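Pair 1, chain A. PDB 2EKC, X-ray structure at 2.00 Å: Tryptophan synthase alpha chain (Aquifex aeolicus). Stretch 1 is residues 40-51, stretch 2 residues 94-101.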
# COMPACT_ATOMS: atom_id res chain seq x y z
N VAL A 40 12.63 6.65 0.28
CA VAL A 40 11.34 6.98 0.87
C VAL A 40 11.24 6.49 2.31
O VAL A 40 10.56 7.10 3.14
CB VAL A 40 10.13 6.43 0.04
CG1 VAL A 40 10.27 6.87 -1.42
CG2 VAL A 40 10.04 4.91 0.15
N LEU A 41 11.94 5.41 2.63
CA LEU A 41 11.93 4.89 3.99
C LEU A 41 12.74 5.81 4.91
O LEU A 41 12.32 6.09 6.03
CB LEU A 41 12.52 3.47 4.03
CG LEU A 41 11.66 2.40 3.35
CD1 LEU A 41 12.46 1.12 3.19
CD2 LEU A 41 10.40 2.16 4.18
N LYS A 42 13.88 6.27 4.41
CA LYS A 42 14.75 7.16 5.19
C LYS A 42 14.11 8.51 5.44
O LYS A 42 14.43 9.19 6.43
CB LYS A 42 16.08 7.35 4.45
CG LYS A 42 17.05 8.30 5.14
CD LYS A 42 18.33 8.48 4.32
CE LYS A 42 19.27 9.49 4.96
NZ LYS A 42 18.63 10.83 5.12
N ASN A 43 13.19 8.92 4.57
CA ASN A 43 12.56 10.21 4.71
C ASN A 43 11.18 10.29 5.39
O ASN A 43 10.50 11.31 5.30
CB ASN A 43 12.52 10.90 3.35
CG ASN A 43 13.86 11.53 2.98
OD1 ASN A 43 14.17 12.63 3.44
ND2 ASN A 43 14.66 10.83 2.19
N GLY A 44 10.77 9.23 6.09
CA GLY A 44 9.51 9.32 6.79
C GLY A 44 8.35 8.42 6.43
O GLY A 44 7.27 8.55 7.01
N THR A 45 8.54 7.51 5.47
CA THR A 45 7.46 6.60 5.09
C THR A 45 7.13 5.70 6.28
O THR A 45 8.02 5.11 6.89
CB THR A 45 7.88 5.74 3.86
OG1 THR A 45 7.95 6.58 2.70
CG2 THR A 45 6.90 4.61 3.63
N ASP A 46 5.84 5.61 6.61
CA ASP A 46 5.40 4.79 7.74
C ASP A 46 4.99 3.38 7.35
O ASP A 46 5.16 2.43 8.12
CB ASP A 46 4.23 5.48 8.43
CG ASP A 46 4.61 6.84 8.98
OD1 ASP A 46 5.45 6.88 9.89
OD2 ASP A 46 4.07 7.86 8.48
N ILE A 47 4.43 3.25 6.15
CA ILE A 47 3.98 1.96 5.64
C ILE A 47 4.38 1.89 4.18
O ILE A 47 4.12 2.82 3.41
CB ILE A 47 2.45 1.81 5.75
CG1 ILE A 47 2.03 1.82 7.23
CG2 ILE A 47 1.99 0.51 5.07
CD1 ILE A 47 0.53 1.85 7.43
N LEU A 48 5.00 0.79 3.79
CA LEU A 48 5.46 0.63 2.42
C LEU A 48 4.57 -0.29 1.59
O LEU A 48 4.16 -1.34 2.06
CB LEU A 48 6.89 0.08 2.43
CG LEU A 48 7.61 0.00 1.09
CD1 LEU A 48 7.85 1.42 0.57
CD2 LEU A 48 8.93 -0.74 1.25
N GLU A 49 4.27 0.13 0.37
CA GLU A 49 3.49 -0.71 -0.54
C GLU A 49 4.50 -1.11 -1.62
O GLU A 49 5.06 -0.26 -2.31
CB GLU A 49 2.34 0.04 -1.20
CG GLU A 49 1.30 0.60 -0.25
CD GLU A 49 0.04 1.03 -0.98
OE1 GLU A 49 0.15 1.49 -2.13
OE2 GLU A 49 -1.06 0.90 -0.41
N ILE A 50 4.73 -2.41 -1.74
CA ILE A 50 5.69 -2.95 -2.70
C ILE A 50 4.98 -3.46 -3.94
O ILE A 50 4.22 -4.42 -3.87
CB ILE A 50 6.50 -4.11 -2.05
CG1 ILE A 50 7.16 -3.61 -0.76
CG2 ILE A 50 7.54 -4.64 -3.03
CD1 ILE A 50 7.97 -4.68 0.00
N GLY A 51 5.24 -2.82 -5.08
CA GLY A 51 4.59 -3.23 -6.32
C GLY A 51 5.17 -4.46 -7.00
O GLY A 51 6.37 -4.52 -7.26
N ASP A 94 10.79 -2.45 11.79
CA ASP A 94 9.41 -2.23 12.20
C ASP A 94 8.44 -1.59 11.20
O ASP A 94 7.26 -1.44 11.51
CB ASP A 94 9.40 -1.44 13.50
CG ASP A 94 10.44 -1.94 14.49
OD1 ASP A 94 10.46 -3.16 14.77
OD2 ASP A 94 11.25 -1.11 14.97
N ILE A 95 8.92 -1.21 10.03
CA ILE A 95 8.04 -0.60 9.03
C ILE A 95 7.17 -1.67 8.36
O ILE A 95 7.68 -2.63 7.78
CB ILE A 95 8.85 0.12 7.91
CG1 ILE A 95 9.71 1.23 8.51
CG2 ILE A 95 7.89 0.67 6.85
CD1 ILE A 95 8.94 2.32 9.23
N PRO A 96 5.84 -1.53 8.44
CA PRO A 96 4.95 -2.52 7.82
C PRO A 96 5.15 -2.55 6.30
O PRO A 96 5.22 -1.50 5.66
CB PRO A 96 3.56 -1.99 8.19
CG PRO A 96 3.78 -1.26 9.45
CD PRO A 96 5.07 -0.53 9.20
N PHE A 97 5.24 -3.76 5.74
CA PHE A 97 5.40 -3.95 4.30
C PHE A 97 4.12 -4.57 3.74
O PHE A 97 3.70 -5.64 4.19
CB PHE A 97 6.56 -4.90 3.98
CG PHE A 97 7.94 -4.32 4.19
CD1 PHE A 97 8.11 -3.06 4.75
CD2 PHE A 97 9.06 -5.05 3.82
CE1 PHE A 97 9.39 -2.54 4.95
CE2 PHE A 97 10.35 -4.55 4.02
CZ PHE A 97 10.51 -3.29 4.59
N LEU A 98 3.51 -3.91 2.76
CA LEU A 98 2.30 -4.41 2.13
C LEU A 98 2.61 -4.76 0.69
O LEU A 98 3.04 -3.89 -0.09
CB LEU A 98 1.19 -3.36 2.16
CG LEU A 98 0.57 -2.97 3.49
CD1 LEU A 98 -0.50 -1.91 3.24
CD2 LEU A 98 -0.03 -4.19 4.17
N LEU A 99 2.42 -6.02 0.32
CA LEU A 99 2.68 -6.44 -1.05
C LEU A 99 1.47 -6.12 -1.91
O LEU A 99 0.35 -6.53 -1.60
CB LEU A 99 2.96 -7.95 -1.11
CG LEU A 99 3.18 -8.49 -2.53
CD1 LEU A 99 4.53 -7.99 -3.06
CD2 LEU A 99 3.14 -10.01 -2.52
N MET A 100 1.70 -5.36 -2.98
CA MET A 100 0.64 -5.01 -3.91
C MET A 100 0.69 -6.01 -5.04
O MET A 100 1.60 -5.97 -5.88
CB MET A 100 0.84 -3.59 -4.45
CG MET A 100 -0.34 -3.05 -5.26
SD MET A 100 -0.52 -3.75 -6.93
CE MET A 100 -1.64 -4.99 -6.67
N THR A 101 -0.27 -6.92 -5.07
CA THR A 101 -0.31 -7.95 -6.09
C THR A 101 -1.71 -8.18 -6.64
O THR A 101 -2.71 -8.09 -5.91
CB THR A 101 0.22 -9.31 -5.55
OG1 THR A 101 0.11 -10.32 -6.56
CG2 THR A 101 -0.58 -9.75 -4.33

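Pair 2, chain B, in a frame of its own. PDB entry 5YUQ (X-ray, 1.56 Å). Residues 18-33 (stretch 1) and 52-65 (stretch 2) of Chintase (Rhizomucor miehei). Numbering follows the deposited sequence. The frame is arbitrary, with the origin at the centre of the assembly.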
# COMPACT_ATOMS: atom_id res chain seq x y z
N ALA B 18 0.25 17.62 7.73
CA ALA B 18 -0.54 18.67 7.09
C ALA B 18 -2.03 18.36 7.21
O ALA B 18 -2.68 17.98 6.23
CB ALA B 18 -0.15 18.82 5.63
N TRP B 19 -2.56 18.53 8.42
CA TRP B 19 -3.92 18.13 8.73
C TRP B 19 -4.96 18.70 7.76
O TRP B 19 -5.95 18.03 7.45
CB TRP B 19 -4.27 18.56 10.15
CG TRP B 19 -3.43 17.91 11.19
CD1 TRP B 19 -2.43 18.48 11.93
CD2 TRP B 19 -3.50 16.54 11.62
NE1 TRP B 19 -1.89 17.56 12.79
CE2 TRP B 19 -2.53 16.36 12.62
CE3 TRP B 19 -4.31 15.46 11.26
CZ2 TRP B 19 -2.33 15.14 13.26
CZ3 TRP B 19 -4.12 14.25 11.90
CH2 TRP B 19 -3.14 14.10 12.88
N ASP B 20 -4.76 19.92 7.29
CA ASP B 20 -5.77 20.55 6.44
C ASP B 20 -5.79 19.97 5.02
O ASP B 20 -6.68 20.27 4.24
CB ASP B 20 -5.59 22.07 6.42
CG ASP B 20 -5.93 22.71 7.75
OD1 ASP B 20 -7.01 22.38 8.30
OD2 ASP B 20 -5.13 23.52 8.25
N LYS B 21 -4.81 19.13 4.72
CA LYS B 21 -4.70 18.53 3.39
C LYS B 21 -5.10 17.05 3.35
O LYS B 21 -4.87 16.37 2.35
CB LYS B 21 -3.28 18.73 2.84
CG LYS B 21 -2.90 20.21 2.67
CD LYS B 21 -1.42 20.36 2.31
CE LYS B 21 -1.01 21.83 2.15
NZ LYS B 21 -1.64 22.45 0.97
N LEU B 22 -5.73 16.57 4.42
CA LEU B 22 -6.13 15.16 4.48
C LEU B 22 -7.35 14.99 5.35
O LEU B 22 -7.68 15.87 6.14
CB LEU B 22 -4.97 14.29 4.98
CG LEU B 22 -4.33 14.66 6.33
CD1 LEU B 22 -5.08 14.03 7.50
CD2 LEU B 22 -2.88 14.24 6.35
N ASP B 23 -8.00 13.84 5.22
CA ASP B 23 -9.23 13.57 5.96
C ASP B 23 -9.07 12.49 7.01
O ASP B 23 -9.83 12.44 7.98
CB ASP B 23 -10.33 13.14 4.99
CG ASP B 23 -10.56 14.15 3.91
OD1 ASP B 23 -11.03 15.26 4.24
OD2 ASP B 23 -10.31 13.85 2.72
N HIS B 24 -8.10 11.62 6.82
CA HIS B 24 -8.02 10.39 7.58
C HIS B 24 -6.56 10.00 7.73
O HIS B 24 -5.83 9.97 6.74
CB HIS B 24 -8.80 9.31 6.79
CG HIS B 24 -8.87 7.98 7.45
ND1 HIS B 24 -8.99 6.81 6.73
CD2 HIS B 24 -8.90 7.61 8.76
CE1 HIS B 24 -9.07 5.78 7.56
NE2 HIS B 24 -9.02 6.24 8.79
N ILE B 25 -6.12 9.75 8.95
CA ILE B 25 -4.77 9.25 9.18
C ILE B 25 -4.87 7.76 9.44
O ILE B 25 -5.74 7.32 10.20
CB ILE B 25 -4.09 9.92 10.39
CG1 ILE B 25 -3.82 11.40 10.11
CG2 ILE B 25 -2.78 9.22 10.74
CD1 ILE B 25 -2.77 11.65 9.04
N VAL B 26 -4.01 6.97 8.80
CA VAL B 26 -3.97 5.53 9.04
C VAL B 26 -2.61 5.21 9.62
O VAL B 26 -1.59 5.39 8.97
CB VAL B 26 -4.21 4.73 7.75
CG1 VAL B 26 -4.49 3.28 8.08
CG2 VAL B 26 -5.40 5.32 6.99
N TYR B 27 -2.61 4.76 10.87
CA TYR B 27 -1.37 4.61 11.63
C TYR B 27 -0.85 3.18 11.51
O TYR B 27 -1.50 2.24 11.96
CB TYR B 27 -1.62 4.98 13.09
CG TYR B 27 -0.36 5.12 13.91
CD1 TYR B 27 0.34 4.01 14.35
CD2 TYR B 27 0.11 6.38 14.27
CE1 TYR B 27 1.49 4.14 15.10
CE2 TYR B 27 1.25 6.52 15.02
CZ TYR B 27 1.93 5.40 15.44
OH TYR B 27 3.08 5.55 16.18
N ALA B 28 0.34 3.03 10.92
CA ALA B 28 0.90 1.71 10.63
C ALA B 28 2.16 1.45 11.47
O ALA B 28 2.98 2.35 11.58
CB ALA B 28 1.27 1.66 9.15
N PHE B 29 2.34 0.26 12.05
CA PHE B 29 1.39 -0.86 12.06
C PHE B 29 1.31 -1.43 13.47
O PHE B 29 2.30 -1.41 14.21
CB PHE B 29 1.91 -2.01 11.19
CG PHE B 29 1.81 -1.78 9.70
CD1 PHE B 29 0.56 -1.78 9.08
CD2 PHE B 29 2.95 -1.60 8.93
CE1 PHE B 29 0.47 -1.56 7.71
CE2 PHE B 29 2.86 -1.39 7.57
CZ PHE B 29 1.62 -1.37 6.96
N ALA B 30 0.15 -1.97 13.83
CA ALA B 30 0.07 -2.88 14.96
C ALA B 30 0.19 -4.27 14.36
O ALA B 30 -0.49 -4.58 13.39
CB ALA B 30 -1.25 -2.72 15.68
N GLU B 31 1.07 -5.10 14.92
CA GLU B 31 1.32 -6.43 14.36
C GLU B 31 0.77 -7.51 15.29
O GLU B 31 1.19 -7.62 16.44
CB GLU B 31 2.82 -6.63 14.15
CG GLU B 31 3.46 -5.65 13.17
CD GLU B 31 4.89 -6.01 12.82
OE1 GLU B 31 5.58 -6.65 13.65
OE2 GLU B 31 5.33 -5.67 11.71
N PRO B 32 -0.17 -8.32 14.79
CA PRO B 32 -0.70 -9.39 15.64
C PRO B 32 0.38 -10.41 15.98
O PRO B 32 1.12 -10.85 15.10
CB PRO B 32 -1.78 -10.04 14.76
CG PRO B 32 -2.15 -8.98 13.76
CD PRO B 32 -0.86 -8.25 13.49
N THR B 33 0.48 -10.76 17.26
CA THR B 33 1.42 -11.78 17.70
C THR B 33 0.78 -13.16 17.63
O THR B 33 -0.41 -13.29 17.32
CB THR B 33 1.88 -11.54 19.16
OG1 THR B 33 0.77 -11.72 20.05
CG2 THR B 33 2.43 -10.13 19.32
N GLU B 52 -3.78 14.67 18.55
CA GLU B 52 -3.61 15.72 17.55
C GLU B 52 -4.69 15.64 16.49
O GLU B 52 -5.26 16.65 16.11
CB GLU B 52 -2.23 15.63 16.88
CG GLU B 52 -1.07 15.89 17.81
CD GLU B 52 0.26 15.88 17.10
OE1 GLU B 52 1.30 16.09 17.78
OE2 GLU B 52 0.28 15.67 15.87
N ALA B 53 -4.96 14.44 16.00
CA ALA B 53 -5.99 14.27 14.98
C ALA B 53 -7.33 14.75 15.49
O ALA B 53 -8.06 15.46 14.80
CB ALA B 53 -6.08 12.81 14.56
N HIS B 54 -7.67 14.35 16.71
CA HIS B 54 -8.97 14.67 17.27
C HIS B 54 -9.11 16.15 17.60
O HIS B 54 -10.17 16.72 17.42
CB HIS B 54 -9.27 13.76 18.46
CG HIS B 54 -9.58 12.35 18.04
ND1 HIS B 54 -9.70 11.31 18.95
CD2 HIS B 54 -9.79 11.81 16.82
CE1 HIS B 54 -9.98 10.20 18.29
NE2 HIS B 54 -10.04 10.47 17.00
N SER B 55 -8.02 16.77 18.04
CA SER B 55 -8.02 18.22 18.27
C SER B 55 -8.30 18.99 16.98
O SER B 55 -8.81 20.10 17.01
CB SER B 55 -6.68 18.67 18.87
OG SER B 55 -6.53 18.22 20.21
N ARG B 56 -7.91 18.38 15.86
CA ARG B 56 -8.06 18.93 14.54
C ARG B 56 -9.29 18.40 13.78
O ARG B 56 -9.46 18.68 12.65
CB ARG B 56 -6.76 18.80 13.72
CG ARG B 56 -5.48 18.95 14.56
CD ARG B 56 -4.55 20.17 14.34
NE ARG B 56 -5.07 20.90 13.24
CZ ARG B 56 -4.40 21.63 12.37
NH1 ARG B 56 -3.11 21.81 12.48
NH2 ARG B 56 -5.04 22.19 11.40
N GLY B 57 -10.13 17.65 14.48
CA GLY B 57 -11.37 17.13 13.93
C GLY B 57 -11.16 16.07 12.87
O GLY B 57 -12.01 15.86 12.00
N LYS B 58 -10.02 15.38 12.94
CA LYS B 58 -9.69 14.38 11.93
C LYS B 58 -9.86 12.96 12.43
O LYS B 58 -9.65 12.69 13.62
CB LYS B 58 -8.25 14.59 11.47
CG LYS B 58 -7.99 15.98 10.92
CD LYS B 58 -8.69 16.21 9.59
CE LYS B 58 -8.55 17.67 9.16
NZ LYS B 58 -8.92 17.89 7.73
N SER B 59 -10.22 12.06 11.52
CA SER B 59 -10.39 10.65 11.84
C SER B 59 -9.05 9.91 11.79
O SER B 59 -8.21 10.20 10.94
CB SER B 59 -11.34 10.00 10.85
OG SER B 59 -12.66 10.46 11.02
N ILE B 60 -8.87 8.97 12.71
CA ILE B 60 -7.65 8.16 12.70
C ILE B 60 -7.97 6.68 12.90
O ILE B 60 -8.73 6.31 13.78
CB ILE B 60 -6.61 8.67 13.75
CG1 ILE B 60 -5.39 7.74 13.80
CG2 ILE B 60 -7.24 8.80 15.13
CD1 ILE B 60 -4.15 8.40 14.43
N SER B 61 -7.39 5.85 12.04
CA SER B 61 -7.50 4.41 12.16
C SER B 61 -6.15 3.81 12.46
O SER B 61 -5.13 4.36 12.06
CB SER B 61 -8.00 3.80 10.85
OG SER B 61 -9.32 4.22 10.56
N LEU B 62 -6.14 2.68 13.15
CA LEU B 62 -4.93 1.89 13.31
C LEU B 62 -4.90 0.82 12.23
O LEU B 62 -5.90 0.13 12.02
CB LEU B 62 -4.91 1.23 14.69
CG LEU B 62 -3.73 0.32 15.01
CD1 LEU B 62 -2.43 1.11 15.00
CD2 LEU B 62 -3.97 -0.35 16.35
N SER B 63 -3.76 0.71 11.55
CA SER B 63 -3.56 -0.35 10.58
C SER B 63 -2.93 -1.55 11.27
O SER B 63 -1.91 -1.43 11.96
CB SER B 63 -2.68 0.11 9.43
OG SER B 63 -2.66 -0.86 8.39
N VAL B 64 -3.56 -2.71 11.06
CA VAL B 64 -3.15 -3.94 11.72
C VAL B 64 -2.62 -4.91 10.67
O VAL B 64 -3.34 -5.25 9.72
CB VAL B 64 -4.36 -4.59 12.44
CG1 VAL B 64 -3.99 -5.93 13.05
CG2 VAL B 64 -4.90 -3.64 13.51
N GLY B 65 -1.38 -5.34 10.82
CA GLY B 65 -0.78 -6.25 9.86
C GLY B 65 0.43 -5.61 9.21
O GLY B 65 1.38 -5.23 9.91
O HOH W 1 -0.03 17.91 14.82
O HOH W 2 -9.48 19.95 5.62
O HOH W 3 -11.24 16.46 6.85
O HOH W 4 4.04 -4.68 9.78

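Two neighbouring parallel β-strands in tryptophan synthase alpha chain (pair 1) and in a chitinase (pair 2) superpose with an RMSD of 0.5 Å over 14 central residues. The strand axes cross at -27° in pair 1 and -26° in pair 2, approaching to 4.5 Å in both. Leu48(A), Glu49(A) and Ile50(A) fall on Ile25(B), Val26(B) and Tyr27(B); across the sheet, Phe97(A), Leu98(A) and Leu99(A) fall on Ile60(B), Ser61(B) and Leu62(B).

The backbone ladder is conserved bond for bond. In pair 1, Leu48(A) N donates to Pro96(A) O (3.0 Å), Leu98(A) N to Leu48(A) O (2.7 Å), Ile50(A) N to Leu98(A) O (2.8 Å) and Met100(A) N to Ile50(A) O (2.8 Å). The equivalents in pair 2 run from Ile25(B) N to Ser59(B) O (2.9 Å), Ser61(B) N to Ile25(B) O (2.9 Å), Tyr27(B) N to Ser61(B) O (2.8 Å) and Ser63(B) N to Tyr27(B) O (2.8 Å). Beyond these, a cis peptide precedes Phe29(B), and pairing continues with Ala30(B) N to Ser63(B) O (2.8 Å).

On the face carrying Leu48(A), Ile50(A), Phe97(A) and Leu99(A), an aromatic ring sits on the second strand: Leu48(A) CD2 lies over one face of Phe97(A), and Ile50(A) CD1 is 4.0 Å from Phe97(A) CD2. Pair 2 moves the ring to the first strand. Tyr27(B) replaces Ile50(A), Ile60(B) replaces Phe97(A), and the contacts become Ile25(B) CG2 to Ile60(B) CD1 (4.0 Å) and Tyr27(B) CD1 to Leu62(B) CD1 (4.1 Å).

The other face differs in chemistry. Ile47(A) CG2 packs 3.9 Å from Leu98(A) CD1, an apolar contact; at the matching positions His24(B) NE2 and Ser61(B) OG share a 2.7 Å hydrogen bond at the edge of the imidazole ring.

The strand entrances diverge further. Ile95(A) fills its site with hydrocarbon, its CG2 4.0 Å from Leu41(A) CD2, while the CD1 atom lies 3.8 Å from Thr45(A) O. Its counterpart Lys58(B) instead carries its amino group to backbone carbonyls of the segment leading into the first strand: NZ donates to Leu22(B) O (2.9 Å) and, weakly, to Trp19(B) O (3.0 Å), and a water links NZ to Asp23(B) OD1. Trp19(B), which has no counterpart in pair 1, packs its CZ3 3.6 Å from Ala53(B) CB. The stretches bury 627 Å² in pair 1 and 1169 Å² in the longer pair 2, where Trp19(B) alone has 144 Å² covered by the other stretch.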